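Local coordinates for protein beta-N-acetylglucosaminidase Nag2 (Vibrio harveyi, PDB 6EZR) that probably hydrolyses terminal non-reducing N-acetyl-D-hexosamine residues of N-acetyl-beta-D-hexosaminides, as a glycoside hydrolase of family 20, at residues R262-G267 with R573-Q578; K482-W487 with K498-Y503. All coordinates share one frame; numbering follows the deposited sequence.

Contact 1: R262-G267 with R573-Q578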
loop_
_atom_site.group_PDB
_atom_site.type_symbol
_atom_site.label_atom_id
_atom_site.label_comp_id
_atom_site.label_asym_id
_atom_site.label_seq_id
_atom_site.Cartn_x
_atom_site.Cartn_y
_atom_site.Cartn_z
ATOM N N ARG A 262 3.861 10.345 19.600
ATOM C CA ARG A 262 2.451 10.684 19.863
ATOM C C ARG A 262 1.557 9.447 19.895
ATOM O O ARG A 262 0.740 9.309 20.792
ATOM C CB ARG A 262 1.892 11.666 18.826
ATOM C CG ARG A 262 0.910 12.674 19.404
ATOM C CD ARG A 262 -0.549 12.414 19.095
ATOM N NE ARG A 262 -0.972 13.146 17.903
ATOM C CZ ARG A 262 -2.198 13.630 17.673
ATOM N NH1 ARG A 262 -2.424 14.275 16.529
ATOM N NH2 ARG A 262 -3.198 13.487 18.555
ATOM N N PHE A 263 1.728 8.561 18.914
ATOM C CA PHE A 263 0.951 7.311 18.802
ATOM C C PHE A 263 1.839 6.061 18.870
ATOM O O PHE A 263 2.988 6.092 18.422
ATOM C CB PHE A 263 0.168 7.300 17.490
ATOM C CG PHE A 263 -0.961 8.285 17.452
ATOM C CD1 PHE A 263 -2.114 8.063 18.187
ATOM C CD2 PHE A 263 -0.877 9.433 16.679
ATOM C CE1 PHE A 263 -3.168 8.960 18.151
ATOM C CE2 PHE A 263 -1.925 10.337 16.631
ATOM C CZ PHE A 263 -3.073 10.102 17.370
ATOM N N ARG A 264 1.295 4.973 19.419
ATOM C CA ARG A 264 2.032 3.702 19.552
ATOM C C ARG A 264 2.210 2.969 18.213
ATOM O O ARG A 264 3.300 2.477 17.907
ATOM C CB ARG A 264 1.351 2.776 20.574
ATOM C CG ARG A 264 1.357 3.342 21.991
ATOM C CD ARG A 264 0.824 2.381 23.054
ATOM N NE ARG A 264 -0.465 1.757 22.724
ATOM C CZ ARG A 264 -1.655 2.365 22.735
ATOM N NH1 ARG A 264 -1.772 3.659 23.036
ATOM N NH2 ARG A 264 -2.748 1.672 22.423
ATOM N N TYR A 265 1.131 2.888 17.437
ATOM C CA TYR A 265 1.133 2.239 16.128
ATOM C C TYR A 265 1.350 3.315 15.062
ATOM O O TYR A 265 0.533 4.227 14.930
ATOM C CB TYR A 265 -0.194 1.516 15.920
ATOM C CG TYR A 265 -0.306 0.668 14.659
ATOM C CD1 TYR A 265 -0.531 1.249 13.410
ATOM C CD2 TYR A 265 -0.242 -0.724 14.727
ATOM C CE1 TYR A 265 -0.660 0.470 12.264
ATOM C CE2 TYR A 265 -0.376 -1.509 13.592
ATOM C CZ TYR A 265 -0.576 -0.914 12.360
ATOM O OH TYR A 265 -0.685 -1.702 11.233
ATOM N N ARG A 266 2.453 3.210 14.318
ATOM C CA ARG A 266 2.803 4.164 13.251
ATOM C C ARG A 266 3.217 3.355 12.031
ATOM O O ARG A 266 4.366 2.935 11.925
ATOM C CB ARG A 266 3.941 5.099 13.697
ATOM C CG ARG A 266 3.680 5.777 15.040
ATOM C CD ARG A 266 4.789 6.741 15.455
ATOM N NE ARG A 266 6.077 6.067 15.631
ATOM C CZ ARG A 266 6.392 5.248 16.641
ATOM N NH1 ARG A 266 5.530 4.968 17.622
ATOM N NH2 ARG A 266 7.596 4.692 16.670
ATOM N N GLY A 267 2.277 3.131 11.116
ATOM C CA GLY A 267 2.459 2.150 10.054
ATOM C C GLY A 267 2.290 2.582 8.610
ATOM O O GLY A 267 1.783 3.669 8.295
ATOM N N ARG A 573 -8.167 3.272 23.328
ATOM C CA ARG A 573 -8.582 2.399 22.213
ATOM C C ARG A 573 -7.985 2.753 20.837
ATOM O O ARG A 573 -8.046 1.935 19.926
ATOM C CB ARG A 573 -10.107 2.386 22.100
ATOM C CG ARG A 573 -10.823 1.922 23.359
ATOM C CD ARG A 573 -11.319 0.489 23.291
ATOM N NE ARG A 573 -11.891 0.088 24.579
ATOM C CZ ARG A 573 -13.082 0.470 25.059
ATOM N NH1 ARG A 573 -13.892 1.279 24.368
ATOM N NH2 ARG A 573 -13.474 0.035 26.256
ATOM N N ILE A 574 -7.432 3.954 20.676
ATOM C CA ILE A 574 -6.734 4.318 19.438
ATOM C C ILE A 574 -5.303 3.764 19.454
ATOM O O ILE A 574 -4.455 4.253 20.193
ATOM C CB ILE A 574 -6.703 5.849 19.202
ATOM C CG1 ILE A 574 -8.118 6.466 19.284
ATOM C CG2 ILE A 574 -6.054 6.167 17.860
ATOM C CD1 ILE A 574 -9.185 5.808 18.425
ATOM N N TRP A 575 -5.048 2.743 18.636
ATOM C CA TRP A 575 -3.696 2.202 18.444
ATOM C C TRP A 575 -2.806 3.265 17.822
ATOM O O TRP A 575 -1.737 3.603 18.346
ATOM C CB TRP A 575 -3.726 0.981 17.519
ATOM C CG TRP A 575 -3.759 -0.359 18.189
ATOM C CD1 TRP A 575 -4.210 -0.661 19.451
ATOM C CD2 TRP A 575 -3.350 -1.597 17.603
ATOM N NE1 TRP A 575 -4.082 -2.015 19.686
ATOM C CE2 TRP A 575 -3.557 -2.609 18.565
ATOM C CE3 TRP A 575 -2.818 -1.946 16.358
ATOM C CZ2 TRP A 575 -3.242 -3.950 18.316
ATOM C CZ3 TRP A 575 -2.510 -3.269 16.108
ATOM C CH2 TRP A 575 -2.723 -4.256 17.078
ATOM N N GLY A 576 -3.261 3.786 16.691
ATOM C CA GLY A 576 -2.548 4.834 16.015
ATOM C C GLY A 576 -2.950 4.967 14.571
ATOM O O GLY A 576 -4.107 4.733 14.205
ATOM N N ILE A 577 -1.974 5.369 13.763
ATOM C CA ILE A 577 -2.202 5.818 12.397
ATOM C C ILE A 577 -1.519 4.859 11.435
ATOM O O ILE A 577 -0.483 4.264 11.759
ATOM C CB ILE A 577 -1.697 7.275 12.181
ATOM C CG1 ILE A 577 -2.727 8.285 12.690
ATOM C CG2 ILE A 577 -1.526 7.614 10.708
ATOM C CD1 ILE A 577 -2.972 8.280 14.176
ATOM N N GLN A 578 -2.123 4.718 10.257
ATOM C CA GLN A 578 -1.494 4.032 9.148
ATOM C C GLN A 578 -1.696 4.771 7.825
ATOM O O GLN A 578 -2.737 5.370 7.587
ATOM C CB GLN A 578 -2.034 2.610 9.023
ATOM C CG GLN A 578 -1.018 1.689 8.380
ATOM C CD GLN A 578 -1.472 0.251 8.332
ATOM O OE1 GLN A 578 -0.853 -0.612 8.945
ATOM N NE2 GLN A 578 -2.554 -0.010 7.605
HETATM O O HOH W 1 -1.195 5.167 20.720
#
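F263 turns one ring face to I577: CD1 of I577 stands 3.5 Å from the ring centroid and 18° off the ring normal, a CH-pi contact. CG2 of I574 touches the same ring from an oblique direction. A water accepts from R264 N and donates to W575 O. Y265 N bonds to the same W575 O at 3.1 Å, and Y265 O receives I577 N. G576, whose backbone angles call for glycine, brings its CA to 3.3 Å from Y265 O. The Y265 side chain, CG anti to the backbone N (chi1 -174°), points toward the second strand, its ring edge meeting I577 O and Q578 OE1. Its CD2 packs 3.3 Å from W575 CE3, although the two rings barely overlap; its OH donates to Q578 OE1 from above the amide carbonyl plane and also bonds to Y503 OH. With strand directions 17° apart, this is the parallel seam where the first strand, 265-271, of the catalytic (beta/alpha)8 barrel meets the last, 574-581. R266 folds back, NH1 to F263 O. The ladder continues with G267 N on I577 O, and level with G267, Q578 bonds through NE2 to Q524 and H298.

Contact 2: K482-W487 with K498-Y503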
loop_
_atom_site.group_PDB
_atom_site.type_symbol
_atom_site.label_atom_id
_atom_site.label_comp_id
_atom_site.label_asym_id
_atom_site.label_seq_id
_atom_site.Cartn_x
_atom_site.Cartn_y
_atom_site.Cartn_z
ATOM N N LYS A 482 -2.533 -15.676 18.057
ATOM C CA LYS A 482 -2.633 -14.458 17.241
ATOM C C LYS A 482 -3.942 -13.732 17.491
ATOM O O LYS A 482 -4.991 -14.357 17.690
ATOM C CB LYS A 482 -2.533 -14.779 15.747
ATOM C CG LYS A 482 -1.295 -15.549 15.336
ATOM C CD LYS A 482 -0.005 -14.867 15.764
ATOM C CE LYS A 482 1.195 -15.618 15.212
ATOM N NZ LYS A 482 2.480 -15.064 15.698
ATOM N N ARG A 483 -3.860 -12.404 17.467
ATOM C CA ARG A 483 -5.020 -11.539 17.600
ATOM C C ARG A 483 -5.453 -11.113 16.197
ATOM O O ARG A 483 -4.630 -10.704 15.388
ATOM C CB ARG A 483 -4.664 -10.324 18.450
ATOM C CG ARG A 483 -5.865 -9.535 18.945
ATOM C CD ARG A 483 -5.452 -8.201 19.556
ATOM N NE ARG A 483 -6.615 -7.358 19.824
ATOM C CZ ARG A 483 -6.595 -6.212 20.499
ATOM N NH1 ARG A 483 -5.457 -5.729 20.991
ATOM N NH2 ARG A 483 -7.729 -5.538 20.678
ATOM N N MET A 484 -6.743 -11.211 15.915
ATOM C CA MET A 484 -7.242 -10.898 14.582
ATOM C C MET A 484 -7.350 -9.390 14.348
ATOM O O MET A 484 -7.748 -8.637 15.235
ATOM C CB MET A 484 -8.598 -11.557 14.339
ATOM C CG MET A 484 -8.963 -11.654 12.868
ATOM S SD MET A 484 -10.326 -12.791 12.574
ATOM C CE MET A 484 -11.718 -11.760 13.017
ATOM N N LEU A 485 -6.976 -8.980 13.137
ATOM C CA LEU A 485 -7.136 -7.609 12.638
ATOM C C LEU A 485 -8.053 -7.634 11.405
ATOM O O LEU A 485 -8.029 -8.582 10.619
ATOM C CB LEU A 485 -5.766 -7.024 12.275
ATOM C CG LEU A 485 -4.914 -6.352 13.373
ATOM C CD1 LEU A 485 -4.902 -7.097 14.693
ATOM C CD2 LEU A 485 -3.485 -6.150 12.891
ATOM N N GLY A 486 -8.858 -6.595 11.234
ATOM C CA GLY A 486 -9.768 -6.512 10.092
ATOM C C GLY A 486 -9.999 -5.095 9.614
ATOM O O GLY A 486 -9.726 -4.138 10.334
ATOM N N TRP A 487 -10.510 -4.972 8.391
ATOM C CA TRP A 487 -10.853 -3.677 7.818
ATOM C C TRP A 487 -12.178 -3.139 8.369
ATOM O O TRP A 487 -12.999 -3.893 8.894
ATOM C CB TRP A 487 -10.949 -3.777 6.301
ATOM C CG TRP A 487 -9.635 -3.978 5.606
ATOM C CD1 TRP A 487 -9.295 -5.013 4.792
ATOM C CD2 TRP A 487 -8.501 -3.102 5.635
ATOM N NE1 TRP A 487 -8.011 -4.853 4.330
ATOM C CE2 TRP A 487 -7.506 -3.683 4.827
ATOM C CE3 TRP A 487 -8.225 -1.888 6.279
ATOM C CZ2 TRP A 487 -6.254 -3.093 4.644
ATOM C CZ3 TRP A 487 -6.985 -1.306 6.102
ATOM C CH2 TRP A 487 -6.012 -1.906 5.292
ATOM N N LYS A 498 -14.963 -8.179 20.079
ATOM C CA LYS A 498 -14.363 -6.889 20.420
ATOM C C LYS A 498 -12.837 -6.925 20.581
ATOM O O LYS A 498 -12.224 -5.871 20.764
ATOM C CB LYS A 498 -15.019 -6.306 21.684
ATOM C CG LYS A 498 -16.531 -6.104 21.593
ATOM C CD LYS A 498 -16.905 -4.981 20.630
ATOM C CE LYS A 498 -18.383 -4.979 20.262
ATOM N NZ LYS A 498 -19.205 -4.332 21.316
ATOM N N ASP A 499 -12.230 -8.114 20.537
ATOM C CA ASP A 499 -10.765 -8.244 20.454
ATOM C C ASP A 499 -10.186 -8.090 19.039
ATOM O O ASP A 499 -8.969 -7.958 18.887
ATOM C CB ASP A 499 -10.321 -9.580 21.048
ATOM C CG ASP A 499 -10.662 -9.710 22.535
ATOM O OD1 ASP A 499 -10.474 -8.724 23.291
ATOM O OD2 ASP A 499 -11.118 -10.807 22.945
ATOM N N THR A 500 -11.040 -8.114 18.013
ATOM C CA THR A 500 -10.614 -7.879 16.639
ATOM C C THR A 500 -10.290 -6.394 16.468
ATOM O O THR A 500 -11.139 -5.553 16.732
ATOM C CB THR A 500 -11.690 -8.334 15.628
ATOM O OG1 THR A 500 -11.781 -9.761 15.655
ATOM C CG2 THR A 500 -11.367 -7.895 14.189
ATOM N N VAL A 501 -9.064 -6.087 16.039
ATOM C CA VAL A 501 -8.637 -4.691 15.832
ATOM C C VAL A 501 -9.128 -4.232 14.469
ATOM O O VAL A 501 -8.907 -4.898 13.472
ATOM C CB VAL A 501 -7.109 -4.508 15.904
ATOM C CG1 VAL A 501 -6.696 -3.075 15.591
ATOM C CG2 VAL A 501 -6.588 -4.897 17.275
ATOM N N ILE A 502 -9.781 -3.079 14.455
ATOM C CA ILE A 502 -10.436 -2.527 13.274
ATOM C C ILE A 502 -9.544 -1.463 12.644
ATOM O O ILE A 502 -9.092 -0.547 13.325
ATOM C CB ILE A 502 -11.808 -1.929 13.672
ATOM C CG1 ILE A 502 -12.660 -2.994 14.382
ATOM C CG2 ILE A 502 -12.556 -1.359 12.473
ATOM C CD1 ILE A 502 -12.861 -4.285 13.605
ATOM N N TYR A 503 -9.292 -1.602 11.347
ATOM C CA TYR A 503 -8.534 -0.623 10.574
ATOM C C TYR A 503 -9.579 0.220 9.846
ATOM O O TYR A 503 -10.187 -0.229 8.875
ATOM C CB TYR A 503 -7.572 -1.326 9.597
ATOM C CG TYR A 503 -6.275 -1.825 10.231
ATOM C CD1 TYR A 503 -6.292 -2.606 11.393
ATOM C CD2 TYR A 503 -5.029 -1.532 9.665
ATOM C CE1 TYR A 503 -5.116 -3.065 11.976
ATOM C CE2 TYR A 503 -3.844 -1.990 10.250
ATOM C CZ TYR A 503 -3.899 -2.763 11.406
ATOM O OH TYR A 503 -2.751 -3.236 12.009
HETATM O O HOH W 2 -10.126 -4.878 19.432
#
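L485 and Y503 pack closely on one face of a parallel strand pair, strands 483-487 and 501-503. CD2 of L485 lies 3.1 Å from Y503 OH, which hydrogen-bonds to Y265 OH, and its CD1 rests alongside V501 CB. Next along, W487 brings CE3 to 3.4 Å from Y503 CB, while the edge of the Y503 ring is directed at the W487 face in an offset T-shaped pair, planes at 88°. Three backbone bonds fix the register: V501 N to M484 O, G486 N to V501 O at 2.8 Å, and Y503 N to G486 O. These are neighbouring strands of the family 20 catalytic barrel; W487 NE1 bonds to E367, and the W487 side chain lies about 9 Å from those of R274, which binds N-acetyl-D-glucosamine, and the predicted proton donor E438.

The R483 end is more exposed and holds a water, though one bond there is short and straight. R483 stretches out, CG anti to the backbone N (chi1 -166°), and its NE meets D499 O at 2.6 Å in the guanidinium plane; NH2 adds only a weak bond. V501 CG2 sits 3.4 Å above the centre of that guanidinium. The water donates to K498 O and, weakly, to T500 O, and accepts weakly from R483 NH2, which also forms a salt bridge with D520. In-plane bonding to D499 O, a methyl over one face and the D520 carboxylate together probably restrict guanidinium rotation.

From the N terminus the chain enters the catalytic barrel at 262-267, runs on through the strands between, and reaches 482-487. Contact 2 then closes a short loop, with ten residues between its segments and no helix or strand among them. Only later does 573-578 return to 262-267, so contact 1 closes a loop with 305 intervening residues and contact 2 is nested inside it. Contact 1 shuts the barrel; contact 2 joins two strands that follow each other in sequence. Their centres are 14 Å apart, yet they touch: Y265 OH and Y503 OH, 2.7 Å apart, probably share a hydrogen bond, and W575 CZ2 packs 3.6 Å from V501 CG2.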